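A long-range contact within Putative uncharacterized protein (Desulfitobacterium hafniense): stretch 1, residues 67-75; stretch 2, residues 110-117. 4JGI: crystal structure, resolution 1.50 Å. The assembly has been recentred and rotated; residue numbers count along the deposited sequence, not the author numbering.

Stretch 1 67-75: GEILQAAMD
Stretch 2 (110-117) RTMAEASG

Residues 67-75 lie within a helix that extends beyond both ends of the stretch, with phi/psi near -63°/-42° and i to i+4 backbone hydrogen bonds; stretch 2 enters as part of a second helix that begins before Arg110, and Ser116 and Gly117 (phi 87°, psi 15°) are not helical. The helices run in the same sense, their axes crossing at 23° with a closest approach of 8.4 Å. In register, the CA atoms of Gly67 and Met112 are 4.6 Å apart and those of Gln71 and Ala115 4.5 Å apart. A CB on Gly67 would clash with Thr111 CG2, 3.0 Å away; without one, Gly67 C lies 3.7 Å from Thr111 CG2 and Gly67 CA 4.0 Å from Met112 CG (chi1 m, chi2 t, chi3 t).

Ala115 points its CB toward stretch 1, 3.8 Å from Leu70 CG and 3.9 Å from Gly67 O. Leu70, also directed toward its partner, adopts the t, p rotamer, which places CD2 3.8 Å from Ser116 OG. That hydroxyl (chi1 m) turns back to donate to Met112 O at 2.8 Å. Met74 coils in an m, m, m conformation, its CG 3.3 Å from Ala115 O.

No direct hydrogen bond joins the stretches; water bridges do. Gln71 leaves its backbone sideways, but chi1 t, chi2 p and chi3 73° bring OE1 to 3.3 Å from Ala115 CA. One water donates to Gln71 OE1 (2.6 Å) and Thr111 O (2.9 Å); another accepts from Gln71 NE2 (3.2 Å) and donates to Glu114 O (2.9 Å). Gln71 NE2 also donates to Asp75 OD1 at 3.0 Å, tying the amide to its own helix. Glu68 points away at CB, yet its m, m rotamer folds OE2 to 3.5 Å from Thr111 CG2. A third water donates to Glu68 OE2 (2.4 Å) and Thr111 OG1 (3.1 Å), with Thr111 chi1 in m.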

# COMPACT_ATOMS: atom_id res chain seq x y z
N GLY A 67 7.16 -6.67 2.40
CA GLY A 67 5.80 -7.06 2.26
C GLY A 67 5.48 -8.51 2.66
O GLY A 67 4.48 -8.81 3.31
N GLU A 68 6.36 -9.40 2.21
CA GLU A 68 6.20 -10.80 2.52
C GLU A 68 6.38 -11.08 4.00
O GLU A 68 5.65 -11.88 4.58
CB GLU A 68 7.17 -11.66 1.72
CG GLU A 68 7.00 -11.49 0.21
CD GLU A 68 5.64 -11.71 -0.42
OE1 GLU A 68 4.81 -12.39 0.15
OE2 GLU A 68 5.39 -11.12 -1.48
N ILE A 69 7.31 -10.37 4.62
CA ILE A 69 7.56 -10.53 6.07
C ILE A 69 6.38 -10.00 6.90
O ILE A 69 5.84 -10.64 7.83
CB ILE A 69 8.87 -9.85 6.49
CG1 ILE A 69 10.08 -10.67 5.96
CG2 ILE A 69 9.01 -9.62 8.00
CD1 ILE A 69 11.39 -9.96 6.07
N LEU A 70 5.84 -8.86 6.50
CA LEU A 70 4.63 -8.35 7.22
C LEU A 70 3.47 -9.32 7.05
O LEU A 70 2.72 -9.59 7.97
CB LEU A 70 4.27 -6.95 6.78
CG LEU A 70 3.12 -6.30 7.54
CD1 LEU A 70 3.46 -6.19 9.02
CD2 LEU A 70 2.84 -4.91 6.95
N GLN A 71 3.24 -9.78 5.81
CA GLN A 71 2.12 -10.68 5.60
C GLN A 71 2.26 -11.92 6.44
O GLN A 71 1.27 -12.42 6.94
CB GLN A 71 1.98 -11.01 4.11
CG GLN A 71 0.74 -11.82 3.81
CD GLN A 71 -0.54 -11.04 4.10
OE1 GLN A 71 -0.87 -10.17 3.38
NE2 GLN A 71 -1.25 -11.43 5.14
N ALA A 72 3.47 -12.47 6.54
CA ALA A 72 3.67 -13.69 7.36
C ALA A 72 3.35 -13.45 8.81
O ALA A 72 2.67 -14.24 9.46
CB ALA A 72 5.08 -14.16 7.19
N ALA A 73 3.76 -12.31 9.34
CA ALA A 73 3.41 -11.94 10.72
C ALA A 73 1.94 -11.79 10.90
O ALA A 73 1.39 -12.28 11.88
CB ALA A 73 4.11 -10.61 11.10
N MET A 74 1.28 -11.12 9.95
CA MET A 74 -0.19 -10.96 10.00
C MET A 74 -0.94 -12.26 9.98
O MET A 74 -1.91 -12.40 10.70
CB MET A 74 -0.69 -10.09 8.91
CG MET A 74 -0.15 -8.71 9.05
SD MET A 74 -0.66 -7.88 10.58
CE MET A 74 -2.33 -8.15 10.34
N ASP A 75 -0.44 -13.23 9.22
CA ASP A 75 -1.09 -14.53 9.10
C ASP A 75 -1.01 -15.24 10.44
O ASP A 75 -1.94 -15.97 10.82
CB ASP A 75 -0.39 -15.43 8.03
CG ASP A 75 -0.57 -14.95 6.60
OD1 ASP A 75 -1.54 -14.23 6.31
OD2 ASP A 75 0.28 -15.38 5.75
N ARG A 110 0.81 -3.74 -3.78
CA ARG A 110 -0.30 -4.61 -3.53
C ARG A 110 0.01 -5.51 -2.34
O ARG A 110 -0.82 -5.69 -1.42
CB ARG A 110 -0.59 -5.47 -4.79
CG ARG A 110 -1.70 -6.45 -4.59
CD ARG A 110 -1.78 -7.39 -5.77
NE ARG A 110 -0.59 -8.22 -5.91
CZ ARG A 110 -0.21 -8.91 -7.00
NH1 ARG A 110 -0.83 -8.78 -8.16
NH2 ARG A 110 0.90 -9.66 -6.94
N THR A 111 1.22 -6.08 -2.29
CA THR A 111 1.57 -7.01 -1.21
C THR A 111 1.59 -6.23 0.11
O THR A 111 1.06 -6.74 1.11
CB THR A 111 2.91 -7.67 -1.48
OG1 THR A 111 2.81 -8.36 -2.76
CG2 THR A 111 3.30 -8.60 -0.32
N MET A 112 2.20 -5.05 0.17
CA MET A 112 2.27 -4.25 1.41
C MET A 112 0.88 -3.84 1.84
O MET A 112 0.59 -3.89 3.02
CB MET A 112 3.16 -3.05 1.26
CG MET A 112 4.62 -3.45 1.05
SD MET A 112 5.48 -1.89 0.81
CE MET A 112 7.18 -2.40 0.90
N ALA A 113 0.04 -3.48 0.90
CA ALA A 113 -1.30 -2.99 1.25
C ALA A 113 -2.18 -4.11 1.81
O ALA A 113 -2.88 -3.94 2.81
CB ALA A 113 -1.96 -2.38 0.02
N GLU A 114 -2.10 -5.30 1.19
CA GLU A 114 -2.78 -6.50 1.64
C GLU A 114 -2.30 -6.88 3.08
O GLU A 114 -3.11 -7.16 3.92
CB GLU A 114 -2.67 -7.66 0.62
CG GLU A 114 -3.56 -7.39 -0.58
CD GLU A 114 -3.56 -8.55 -1.64
OE1 GLU A 114 -2.51 -9.24 -1.77
OE2 GLU A 114 -4.61 -8.73 -2.36
N ALA A 115 -1.01 -6.81 3.30
CA ALA A 115 -0.44 -7.12 4.59
C ALA A 115 -0.79 -6.09 5.64
O ALA A 115 -0.66 -6.37 6.82
CB ALA A 115 1.07 -7.22 4.48
N SER A 116 -1.22 -4.89 5.24
CA SER A 116 -1.57 -3.81 6.11
C SER A 116 -3.05 -3.71 6.30
O SER A 116 -3.48 -2.72 6.88
CB SER A 116 -1.12 -2.52 5.49
OG SER A 116 0.30 -2.47 5.41
N GLY A 117 -3.79 -4.74 5.91
CA GLY A 117 -5.21 -4.87 6.17
C GLY A 117 -6.14 -4.24 5.18
O GLY A 117 -7.34 -4.13 5.47
O HOH W 1 3.30 -11.39 -2.64
O HOH W 2 0.52 -9.58 1.24
O HOH W 3 -3.33 -9.14 6.06